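Local coordinates for cupin domain protein (Microcystis aeruginosa DIANCHI905, PDB 5ZBF) that probably acts as an isomerase in making the Choi moiety of aeruginosins, and binds iron(II) and 4-hydroxyphenylpyruvic acid in a cupin pocket, at residues E3-P8 and E171-C176; Q25-Q30 and E156-I161; E136-K141 and L203-I208; L166-E171 and Q181-P186. All blocks are in the same frame, centred on the assembly; numbering follows the deposited sequence.

In the fold
The four contacts all use the C-terminal cupin domain, and two of them tie it to segments from the start of the chain. Contacts 1 and 4 have centres about 5 Å apart and share Glu171 in the turn between strands 166-170 and 173-177. Contact 2, its centre about 10 Å from that of contact 4, joins strand 27-34 to strand 156-161; contact 3 pairs strands 135-142 and 201-208, the latter a sheet neighbour of 156-161. Contacts 1 and 3 are the farthest apart, about 18 Å between centres. Residues 3-8 and 25-30 come first in the chain, and all their partners lie beyond residue 155, so early and late parts of the protein are packed together.

Contact 1 of 4, residues E3-P8 and E171-C176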
# COMPACT_ATOMS: atom_id res chain seq x y z
N GLU A 3 7.50 0.47 -16.47
CA GLU A 3 6.17 0.91 -16.06
C GLU A 3 5.55 -0.09 -15.08
O GLU A 3 5.02 0.29 -14.05
CB GLU A 3 5.23 1.10 -17.26
CG GLU A 3 3.84 1.59 -16.87
CD GLU A 3 2.89 1.73 -18.04
OE1 GLU A 3 3.06 1.02 -19.05
OE2 GLU A 3 1.95 2.55 -17.93
N PHE A 4 5.62 -1.38 -15.43
CA PHE A 4 4.96 -2.41 -14.62
C PHE A 4 5.73 -2.83 -13.38
O PHE A 4 5.14 -3.32 -12.41
CB PHE A 4 4.69 -3.67 -15.46
CG PHE A 4 3.88 -3.43 -16.70
CD1 PHE A 4 2.81 -2.53 -16.72
CD2 PHE A 4 4.16 -4.15 -17.85
CE1 PHE A 4 2.06 -2.34 -17.87
CE2 PHE A 4 3.42 -3.97 -19.01
CZ PHE A 4 2.36 -3.07 -19.02
N PHE A 5 7.05 -2.65 -13.41
CA PHE A 5 7.90 -2.94 -12.25
C PHE A 5 8.79 -1.72 -11.99
O PHE A 5 9.98 -1.71 -12.31
CB PHE A 5 8.72 -4.20 -12.48
CG PHE A 5 7.87 -5.41 -12.72
CD1 PHE A 5 7.24 -6.06 -11.66
CD2 PHE A 5 7.64 -5.87 -14.01
CE1 PHE A 5 6.44 -7.17 -11.88
CE2 PHE A 5 6.83 -6.98 -14.23
CZ PHE A 5 6.24 -7.62 -13.17
N PRO A 6 8.18 -0.67 -11.43
CA PRO A 6 8.90 0.61 -11.34
C PRO A 6 10.09 0.59 -10.38
O PRO A 6 10.04 -0.03 -9.31
CB PRO A 6 7.82 1.59 -10.87
CG PRO A 6 6.76 0.76 -10.24
CD PRO A 6 6.78 -0.56 -10.97
N VAL A 7 11.16 1.27 -10.78
CA VAL A 7 12.34 1.45 -9.95
C VAL A 7 12.12 2.64 -9.02
O VAL A 7 11.77 3.72 -9.50
CB VAL A 7 13.58 1.68 -10.83
CG1 VAL A 7 14.81 1.94 -9.97
CG2 VAL A 7 13.81 0.50 -11.77
N PRO A 8 12.31 2.46 -7.69
CA PRO A 8 12.08 3.58 -6.78
C PRO A 8 13.23 4.58 -6.78
O PRO A 8 14.36 4.23 -7.11
CB PRO A 8 11.96 2.89 -5.42
CG PRO A 8 12.78 1.67 -5.53
CD PRO A 8 12.68 1.23 -6.97
N GLU A 171 1.13 -8.30 -18.60
CA GLU A 171 0.94 -8.07 -20.05
C GLU A 171 1.88 -8.83 -20.96
O GLU A 171 1.45 -9.62 -21.81
CB GLU A 171 0.98 -6.57 -20.41
CG GLU A 171 0.40 -6.20 -21.78
CD GLU A 171 -1.13 -6.20 -21.82
OE1 GLU A 171 -1.76 -7.09 -21.22
OE2 GLU A 171 -1.70 -5.32 -22.48
N ASN A 172 3.16 -8.52 -20.82
CA ASN A 172 4.20 -9.00 -21.71
C ASN A 172 5.58 -8.95 -21.03
O ASN A 172 6.60 -8.94 -21.71
CB ASN A 172 4.17 -8.14 -22.98
CG ASN A 172 4.04 -6.64 -22.67
OD1 ASN A 172 4.54 -6.17 -21.67
ND2 ASN A 172 3.33 -5.91 -23.53
N GLU A 173 5.58 -8.95 -19.69
CA GLU A 173 6.77 -8.71 -18.88
C GLU A 173 6.68 -9.55 -17.60
O GLU A 173 5.61 -9.65 -17.02
CB GLU A 173 6.81 -7.21 -18.51
CG GLU A 173 8.20 -6.65 -18.39
CD GLU A 173 8.22 -5.18 -18.02
OE1 GLU A 173 7.51 -4.36 -18.66
OE2 GLU A 173 8.96 -4.83 -17.10
N GLU A 174 7.80 -10.13 -17.15
CA GLU A 174 7.84 -10.99 -15.97
C GLU A 174 9.02 -10.68 -15.04
O GLU A 174 10.12 -10.41 -15.51
CB GLU A 174 7.91 -12.45 -16.41
CG GLU A 174 7.46 -13.47 -15.38
CD GLU A 174 7.07 -14.79 -16.01
OE1 GLU A 174 6.00 -15.33 -15.66
OE2 GLU A 174 7.82 -15.27 -16.89
N GLN A 175 8.77 -10.71 -13.73
CA GLN A 175 9.81 -10.52 -12.72
C GLN A 175 9.49 -11.29 -11.44
O GLN A 175 8.32 -11.51 -11.10
CB GLN A 175 9.91 -9.03 -12.36
CG GLN A 175 10.99 -8.28 -13.10
CD GLN A 175 11.21 -6.89 -12.54
OE1 GLN A 175 11.21 -5.91 -13.28
NE2 GLN A 175 11.40 -6.79 -11.23
N CYS A 176 10.54 -11.68 -10.71
CA CYS A 176 10.39 -12.18 -9.35
C CYS A 176 10.47 -10.99 -8.41
O CYS A 176 11.40 -10.18 -8.50
CB CYS A 176 11.46 -13.21 -9.00
SG CYS A 176 11.10 -14.83 -9.70
O HOH W 1 6.58 -1.92 -18.36
O HOH W 2 12.24 -3.39 -12.54
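Phe4 meets the turn and first strand residue of 171-176 with the CD2-CE2 side of its ring. Asn172 OD1 sits at the ring edge, near its plane, 3.6 Å from CE2, where aromatic hydrogens with a slight positive charge suit an oxygen. Glu171 packs its CB against CE2 as well, at 3.8 Å. Glu173 reaches up between two rings: its OE1 lies 3.5 Å from Phe4 CD2, while OE2 lies at the edge of the Phe5 ring and also bonds to Ser2 OG. A water accepts from Phe4 N and donates to Glu173 OE1, at 2.6 Å from that oxygen. Phe5 comes next; CG anti to the carbonyl carbon, beside the backbone N (chi1 -59°), roots the ring where one face can meet Gln175. The CB of Gln175 stands almost on the ring normal, 3.9 Å from the centroid, in a CH-pi contact. A second water donates to both Phe5 O and Gln175 OE1. An alanine at Phe5 would probably leave a gap above Gln175 CB and beside Ile168, and deprive Glu173 OE2 of its aromatic edge. Aromatic side chains suit this place because they can meet aliphatic CH groups with a face and carboxylates with an edge. The whole is a non-regular N-terminal arm laid on the beta hairpin of strands 166-170 and 173-177 in the C-terminal cupin domain.

Contact 2 of 4, residues Q25-Q30 and E156-I161; sequences QDTIFQ and EEIGFI
Phe29 and Phe160 meet across two strands that run nearly parallel, 9.8 Å apart at the axes, with no direct hydrogen bond between them. Phe29 has its CG anti to the backbone N (chi1 175°), and its CZ approaches Phe160 CE2 to 3.6 Å. In Phe160, CG between the backbone N and the carbonyl carbon (chi1 65°) lets the CD2-CE2 side of the ring meet Phe29 CZ and CE1. The ring planes stand 57° apart, an oblique pairing. Ile158 fills the next position with both branches: CG2 touches Phe29 CD1 at 3.9 Å and CD1 touches Thr27 CG2 at the same distance, a division of labour that suits a beta-branched residue. Thr27 turns its methyl to this apolar patch, while its OG1 donates to a water and bonds to Arg101. That water donates to Glu156 OE2, 2.8 Å away; a second water, accepting from Asp26 N, donates to the same oxygen, which Tyr184 OH also grips. Three partners thereby hold OE2 of this buried residue. An alanine at Phe29 would probably open a gap between Phe160, Ile158 and Phe97, leaving the Phe160 ring freer to shift. Phe97 of strand 94-101 meets both phenylalanine rings, Leu99 touches Thr27, Phe29 and Ile158, and Ile182 closes against Phe29 and Ile158, while strand 201-208 hydrogen-bonds to strand 156-161; the contact thus sits between the two cupin domains.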
# COMPACT_ATOMS: atom_id res chain seq x y z
N GLN A 25 1.89 5.79 -12.88
CA GLN A 25 1.14 6.79 -13.63
C GLN A 25 0.76 7.97 -12.72
O GLN A 25 1.65 8.69 -12.28
CB GLN A 25 -0.05 6.16 -14.36
CG GLN A 25 0.41 5.36 -15.57
CD GLN A 25 -0.73 4.73 -16.35
OE1 GLN A 25 -1.91 5.03 -16.14
NE2 GLN A 25 -0.38 3.84 -17.27
N ASP A 26 -0.52 8.15 -12.41
CA ASP A 26 -0.93 9.33 -11.63
C ASP A 26 -0.99 9.08 -10.13
O ASP A 26 -1.42 9.95 -9.36
CB ASP A 26 -2.27 9.88 -12.14
CG ASP A 26 -2.19 10.40 -13.55
OD1 ASP A 26 -1.13 10.93 -13.95
OD2 ASP A 26 -3.20 10.30 -14.27
N THR A 27 -0.55 7.89 -9.71
CA THR A 27 -0.44 7.55 -8.31
C THR A 27 1.04 7.42 -7.93
O THR A 27 1.83 6.83 -8.67
CB THR A 27 -1.14 6.21 -8.02
OG1 THR A 27 -2.48 6.27 -8.52
CG2 THR A 27 -1.16 5.89 -6.53
N ILE A 28 1.40 8.00 -6.80
CA ILE A 28 2.71 7.78 -6.19
C ILE A 28 2.55 6.78 -5.05
O ILE A 28 1.71 6.96 -4.17
CB ILE A 28 3.29 9.09 -5.64
CG1 ILE A 28 3.55 10.08 -6.78
CG2 ILE A 28 4.57 8.83 -4.86
CD1 ILE A 28 3.53 11.53 -6.33
N PHE A 29 3.37 5.73 -5.08
CA PHE A 29 3.45 4.77 -3.99
C PHE A 29 4.81 4.96 -3.34
O PHE A 29 5.82 5.04 -4.04
CB PHE A 29 3.31 3.34 -4.52
CG PHE A 29 3.49 2.27 -3.47
CD1 PHE A 29 2.40 1.71 -2.83
CD2 PHE A 29 4.77 1.83 -3.10
CE1 PHE A 29 2.56 0.74 -1.85
CE2 PHE A 29 4.93 0.88 -2.12
CZ PHE A 29 3.82 0.30 -1.51
N GLN A 30 4.84 5.02 -2.01
CA GLN A 30 6.12 5.09 -1.31
C GLN A 30 6.23 4.14 -0.14
O GLN A 30 5.28 3.94 0.60
CB GLN A 30 6.43 6.53 -0.88
CG GLN A 30 5.41 7.14 0.06
CD GLN A 30 5.53 8.66 0.18
OE1 GLN A 30 5.90 9.34 -0.77
NE2 GLN A 30 5.18 9.19 1.33
N GLU A 156 -6.89 -0.05 -11.80
CA GLU A 156 -5.44 -0.06 -11.62
C GLU A 156 -5.13 -0.77 -10.32
O GLU A 156 -5.88 -0.65 -9.35
CB GLU A 156 -4.88 1.35 -11.59
CG GLU A 156 -5.05 2.07 -12.91
CD GLU A 156 -4.67 3.51 -12.81
OE1 GLU A 156 -5.58 4.36 -12.86
OE2 GLU A 156 -3.46 3.78 -12.66
N GLU A 157 -4.02 -1.49 -10.30
CA GLU A 157 -3.61 -2.26 -9.14
C GLU A 157 -2.13 -2.09 -8.88
O GLU A 157 -1.32 -2.18 -9.80
CB GLU A 157 -3.93 -3.73 -9.36
CG GLU A 157 -3.55 -4.65 -8.21
CD GLU A 157 -3.97 -6.08 -8.46
OE1 GLU A 157 -5.04 -6.28 -9.08
OE2 GLU A 157 -3.23 -6.99 -8.05
N ILE A 158 -1.80 -1.82 -7.62
CA ILE A 158 -0.42 -1.77 -7.18
C ILE A 158 -0.26 -2.83 -6.11
O ILE A 158 -1.10 -2.91 -5.21
CB ILE A 158 -0.09 -0.39 -6.57
CG1 ILE A 158 -0.23 0.69 -7.65
CG2 ILE A 158 1.31 -0.39 -5.97
CD1 ILE A 158 -0.30 2.09 -7.10
N GLY A 159 0.81 -3.62 -6.18
CA GLY A 159 1.00 -4.64 -5.14
C GLY A 159 2.45 -4.93 -4.77
O GLY A 159 3.37 -4.57 -5.49
N PHE A 160 2.62 -5.59 -3.64
CA PHE A 160 3.93 -5.97 -3.15
C PHE A 160 3.79 -7.07 -2.13
O PHE A 160 2.70 -7.33 -1.63
CB PHE A 160 4.65 -4.73 -2.56
CG PHE A 160 4.00 -4.15 -1.33
CD1 PHE A 160 4.47 -4.46 -0.05
CD2 PHE A 160 2.94 -3.25 -1.45
CE1 PHE A 160 3.88 -3.91 1.07
CE2 PHE A 160 2.34 -2.71 -0.32
CZ PHE A 160 2.81 -3.03 0.94
N ILE A 161 4.91 -7.69 -1.78
CA ILE A 161 4.90 -8.77 -0.79
C ILE A 161 5.80 -8.44 0.38
O ILE A 161 6.70 -7.60 0.27
CB ILE A 161 5.28 -10.13 -1.41
CG1 ILE A 161 6.75 -10.18 -1.84
CG2 ILE A 161 4.35 -10.43 -2.58
CD1 ILE A 161 7.21 -11.53 -2.35
O HOH W 3 -3.11 6.62 -12.60
O HOH W 4 -2.12 4.32 -10.30

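Contact 3 of 4, residues E136-K141 and L203-I208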
# COMPACT_ATOMS: atom_id res chain seq x y z
N GLU A 136 -9.33 0.24 -2.65
CA GLU A 136 -9.54 -0.95 -1.84
C GLU A 136 -8.18 -1.54 -1.52
O GLU A 136 -7.35 -1.66 -2.41
CB GLU A 136 -10.41 -1.98 -2.57
CG GLU A 136 -10.66 -3.24 -1.76
CD GLU A 136 -11.64 -4.20 -2.41
OE1 GLU A 136 -11.90 -4.08 -3.63
OE2 GLU A 136 -12.13 -5.09 -1.70
N ILE A 137 -7.97 -1.92 -0.26
CA ILE A 137 -6.74 -2.60 0.14
C ILE A 137 -7.06 -4.04 0.50
O ILE A 137 -8.02 -4.30 1.23
CB ILE A 137 -6.03 -1.85 1.29
CG1 ILE A 137 -5.58 -0.47 0.78
CG2 ILE A 137 -4.84 -2.64 1.81
CD1 ILE A 137 -4.94 0.40 1.83
N VAL A 138 -6.27 -4.96 -0.03
CA VAL A 138 -6.44 -6.39 0.21
C VAL A 138 -5.10 -6.96 0.65
O VAL A 138 -4.10 -6.77 -0.02
CB VAL A 138 -6.89 -7.12 -1.08
CG1 VAL A 138 -7.13 -8.60 -0.79
CG2 VAL A 138 -8.14 -6.45 -1.64
N MET A 139 -5.09 -7.66 1.78
CA MET A 139 -3.91 -8.39 2.26
C MET A 139 -4.29 -9.86 2.30
O MET A 139 -5.35 -10.21 2.82
CB MET A 139 -3.53 -7.93 3.67
CG MET A 139 -2.23 -8.53 4.18
SD MET A 139 -1.65 -7.81 5.74
CE MET A 139 -2.93 -8.33 6.88
N MET A 140 -3.43 -10.71 1.77
CA MET A 140 -3.76 -12.13 1.66
C MET A 140 -2.53 -13.00 1.57
O MET A 140 -1.51 -12.59 1.04
CB MET A 140 -4.61 -12.35 0.42
CG MET A 140 -3.90 -12.08 -0.89
SD MET A 140 -5.05 -12.11 -2.27
CE MET A 140 -5.56 -13.82 -2.26
N LYS A 141 -2.66 -14.23 2.07
CA LYS A 141 -1.58 -15.20 1.98
C LYS A 141 -1.72 -15.95 0.67
O LYS A 141 -2.80 -16.48 0.36
CB LYS A 141 -1.62 -16.17 3.16
CG LYS A 141 -1.03 -15.58 4.42
CD LYS A 141 -0.67 -16.63 5.45
CE LYS A 141 0.46 -16.16 6.35
NZ LYS A 141 0.02 -15.12 7.31
N LEU A 203 0.88 -10.98 0.68
CA LEU A 203 0.77 -10.01 -0.40
C LEU A 203 -0.20 -8.92 0.00
O LEU A 203 -1.22 -9.20 0.61
CB LEU A 203 0.28 -10.68 -1.69
CG LEU A 203 0.11 -9.76 -2.90
CD1 LEU A 203 0.54 -10.44 -4.19
CD2 LEU A 203 -1.32 -9.25 -3.00
N ILE A 204 0.16 -7.67 -0.31
CA ILE A 204 -0.75 -6.55 -0.16
C ILE A 204 -0.97 -5.95 -1.54
O ILE A 204 -0.03 -5.69 -2.29
CB ILE A 204 -0.17 -5.48 0.80
CG1 ILE A 204 -0.06 -6.06 2.22
CG2 ILE A 204 -1.01 -4.20 0.78
CD1 ILE A 204 0.73 -5.18 3.16
N LYS A 205 -2.24 -5.74 -1.90
CA LYS A 205 -2.54 -5.02 -3.12
C LYS A 205 -3.50 -3.87 -2.84
O LYS A 205 -4.26 -3.91 -1.88
CB LYS A 205 -3.07 -5.95 -4.21
CG LYS A 205 -4.31 -6.71 -3.84
CD LYS A 205 -4.70 -7.65 -4.96
CE LYS A 205 -5.92 -8.45 -4.55
NZ LYS A 205 -6.37 -9.38 -5.62
N ILE A 206 -3.37 -2.83 -3.65
CA ILE A 206 -4.23 -1.66 -3.58
C ILE A 206 -4.86 -1.47 -4.95
O ILE A 206 -4.16 -1.36 -5.96
CB ILE A 206 -3.45 -0.39 -3.21
CG1 ILE A 206 -2.59 -0.62 -1.96
CG2 ILE A 206 -4.41 0.78 -3.00
CD1 ILE A 206 -1.13 -0.92 -2.26
N LEU A 207 -6.19 -1.48 -4.97
CA LEU A 207 -6.95 -1.23 -6.18
C LEU A 207 -7.36 0.23 -6.17
O LEU A 207 -7.88 0.70 -5.17
CB LEU A 207 -8.20 -2.12 -6.21
CG LEU A 207 -7.98 -3.63 -6.25
CD1 LEU A 207 -9.33 -4.31 -6.34
CD2 LEU A 207 -7.11 -4.02 -7.43
N ILE A 208 -7.11 0.94 -7.27
CA ILE A 208 -7.48 2.35 -7.38
C ILE A 208 -8.84 2.38 -8.06
O ILE A 208 -8.97 1.93 -9.19
CB ILE A 208 -6.47 3.16 -8.21
CG1 ILE A 208 -5.03 2.94 -7.71
CG2 ILE A 208 -6.83 4.64 -8.19
CD1 ILE A 208 -4.77 3.46 -6.31
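Glu136 brings the one flat side-chain group of this pairing, a carboxylate whose OE1 lies 3.7 Å from Leu207 CD1; no aromatic ring takes part, and the two side chains run side by side, pointing the same way. The setting is an antiparallel pair of strands in the C-terminal cupin beta barrel, with 136-141 and 203-208 running at 161° to each other. Six backbone hydrogen bonds hold them. Glu136 with Leu207, Val138 with Lys205 and Met140 with Leu203 are the hydrogen-bonded pairs, each exchanging two bonds, as in Lys205 N to Val138 O at 2.8 Å. Ile137 with Ile206 and Met139 with Ile204 are the non-hydrogen-bonded pairs, where CA-H groups point at carbonyl oxygens instead: Met139 CA is 3.3 Å from Leu203 O.

Side chains alternate between two faces. On one, Ile137, Met139, Ile204 and Ile206 form an apolar layer, with Ile137 CG1 4.1 Å from Ile206 CG1 and Met139 CG 3.8 Å from Ile204 CG1; beta-branched isoleucine suits a strand, and this face packs against Met52 and Leu54 of strand 48-55. On the other face stand Glu136, Val138, Met140, Leu203, Lys205 and Leu207. Lys205 belongs here because its long methylene chain can lie on apolar neighbours while its amine reaches a charge. With CG between the backbone N and the carbonyl carbon (chi1 59°), the chain then runs fully extended to a salt bridge of NZ with Asp120, and on the way its CE passes 3.8 Å from Val138 CB.

Contact 4 of 4, residues L166-E171 and Q181-P186; sequences LEIFIE and QIYYAP
Ile168 and Ile170 face Tyr183 across two strands, 166-170 and 183-185, whose axes approach to 8.5 Å and whose directions differ by 30°; no hydrogen bond links them, and the contact rests mainly on apolar side chains. Ile168 offers CG2, which lies 4.2 Å from Tyr183 CG. Ile170 is modelled in two conformers, which makes its contacts less certain; in the one described, CD1 lies 3.8 Å from Tyr183 CB and also comes near Tyr184 O and Ala185 CB. Tyr183 carries its CG between the backbone N and the carbonyl carbon (chi1 69°), where that atom meets Ile168, and the Tyr183 side chain crosses those of both isoleucines at about a right angle. Tyrosine suits the spot because the root of its ring packs on aliphatic groups while OH hydrogen-bonds to Glu157 OE2. The small Ala185 is consistent with the close approach of Ile170. Strand 183-185 pairs with strand 156-161 through a backbone bond of Ala185 with Glu157, whereas strand 166-170 belongs to a second sheet between strands 173-177 and 190-194, and the isoleucines and Tyr183 fill the space between those two sheets, with Phe4 and Val189 touching Ile170 and Leu177 touching Ile168 and Tyr183.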
# COMPACT_ATOMS: atom_id res chain seq x y z
N LEU A 166 7.95 -13.94 -5.13
CA LEU A 166 6.77 -14.23 -5.95
C LEU A 166 7.03 -13.87 -7.42
O LEU A 166 7.51 -12.78 -7.72
CB LEU A 166 5.59 -13.43 -5.41
CG LEU A 166 4.21 -13.66 -6.01
CD1 LEU A 166 3.72 -15.08 -5.73
CD2 LEU A 166 3.21 -12.64 -5.48
N GLU A 167 6.69 -14.79 -8.33
CA GLU A 167 6.78 -14.54 -9.77
C GLU A 167 5.51 -13.79 -10.20
O GLU A 167 4.40 -14.26 -9.93
CB GLU A 167 6.92 -15.85 -10.56
CG GLU A 167 8.04 -16.77 -10.10
CD GLU A 167 8.25 -17.99 -11.00
OE1 GLU A 167 7.68 -18.04 -12.12
OE2 GLU A 167 8.99 -18.90 -10.59
N ILE A 168 5.68 -12.64 -10.84
CA ILE A 168 4.55 -11.84 -11.33
C ILE A 168 4.74 -11.58 -12.82
O ILE A 168 5.83 -11.24 -13.24
CB ILE A 168 4.48 -10.48 -10.59
CG1 ILE A 168 4.15 -10.70 -9.10
CG2 ILE A 168 3.43 -9.56 -11.22
CD1 ILE A 168 2.72 -11.14 -8.83
N PHE A 169 3.67 -11.78 -13.61
CA PHE A 169 3.65 -11.47 -15.04
C PHE A 169 2.62 -10.39 -15.28
O PHE A 169 1.50 -10.50 -14.79
CB PHE A 169 3.28 -12.72 -15.87
CG PHE A 169 3.00 -12.43 -17.34
CD1 PHE A 169 1.72 -12.07 -17.77
CD2 PHE A 169 4.01 -12.54 -18.29
CE1 PHE A 169 1.47 -11.82 -19.11
CE2 PHE A 169 3.76 -12.29 -19.63
CZ PHE A 169 2.49 -11.93 -20.04
N ILE A 170 3.01 -9.34 -16.00
CA ILE A 170 2.08 -8.29 -16.39
C ILE A 170 2.21 -8.00 -17.88
O ILE A 170 3.26 -7.54 -18.35
CB ILE A 170 2.29 -7.00 -15.58
CG1 ILE A 170 1.98 -7.27 -14.11
CG2 ILE A 170 1.40 -5.88 -16.10
CD1 ILE A 170 2.38 -6.14 -13.20
N GLU A 171 1.13 -8.30 -18.60
CA GLU A 171 0.94 -8.07 -20.05
C GLU A 171 1.88 -8.83 -20.96
O GLU A 171 1.45 -9.62 -21.81
CB GLU A 171 0.98 -6.57 -20.41
CG GLU A 171 0.40 -6.20 -21.78
CD GLU A 171 -1.13 -6.20 -21.82
OE1 GLU A 171 -1.76 -7.09 -21.22
OE2 GLU A 171 -1.70 -5.32 -22.48
N GLN A 181 10.18 -4.09 -3.56
CA GLN A 181 9.78 -3.88 -4.94
C GLN A 181 8.26 -3.85 -4.99
O GLN A 181 7.61 -4.34 -4.07
CB GLN A 181 10.27 -5.02 -5.83
CG GLN A 181 11.76 -5.26 -5.78
CD GLN A 181 12.17 -6.52 -6.53
OE1 GLN A 181 12.08 -7.62 -6.00
NE2 GLN A 181 12.62 -6.36 -7.77
N ILE A 182 7.71 -3.26 -6.04
CA ILE A 182 6.26 -3.33 -6.30
C ILE A 182 5.97 -3.72 -7.74
O ILE A 182 6.84 -3.65 -8.62
CB ILE A 182 5.52 -2.00 -5.99
CG1 ILE A 182 5.79 -0.92 -7.06
CG2 ILE A 182 5.87 -1.49 -4.60
CD1 ILE A 182 5.09 0.39 -6.77
N TYR A 183 4.74 -4.14 -7.99
CA TYR A 183 4.24 -4.20 -9.35
C TYR A 183 3.13 -3.17 -9.51
O TYR A 183 2.44 -2.81 -8.54
CB TYR A 183 3.76 -5.61 -9.75
CG TYR A 183 2.51 -6.09 -9.04
CD1 TYR A 183 1.25 -5.71 -9.49
CD2 TYR A 183 2.59 -6.89 -7.92
CE1 TYR A 183 0.10 -6.13 -8.82
CE2 TYR A 183 1.46 -7.33 -7.26
CZ TYR A 183 0.21 -6.95 -7.70
OH TYR A 183 -0.91 -7.38 -7.03
N TYR A 184 2.97 -2.71 -10.74
CA TYR A 184 1.90 -1.80 -11.11
C TYR A 184 1.22 -2.35 -12.36
O TYR A 184 1.86 -2.51 -13.39
CB TYR A 184 2.46 -0.40 -11.37
CG TYR A 184 1.45 0.52 -12.03
CD1 TYR A 184 0.20 0.71 -11.47
CD2 TYR A 184 1.76 1.19 -13.21
CE1 TYR A 184 -0.73 1.56 -12.06
CE2 TYR A 184 0.84 2.04 -13.81
CZ TYR A 184 -0.41 2.22 -13.23
OH TYR A 184 -1.34 3.05 -13.81
N ALA A 185 -0.07 -2.63 -12.24
CA ALA A 185 -0.87 -3.14 -13.36
C ALA A 185 -1.92 -2.11 -13.73
O ALA A 185 -2.91 -1.96 -13.01
CB ALA A 185 -1.53 -4.46 -12.99
N PRO A 186 -1.70 -1.38 -14.83
CA PRO A 186 -2.71 -0.43 -15.28
C PRO A 186 -4.02 -1.12 -15.61
O PRO A 186 -4.06 -2.35 -15.75
CB PRO A 186 -2.10 0.16 -16.56
CG PRO A 186 -0.65 -0.08 -16.46
CD PRO A 186 -0.49 -1.35 -15.68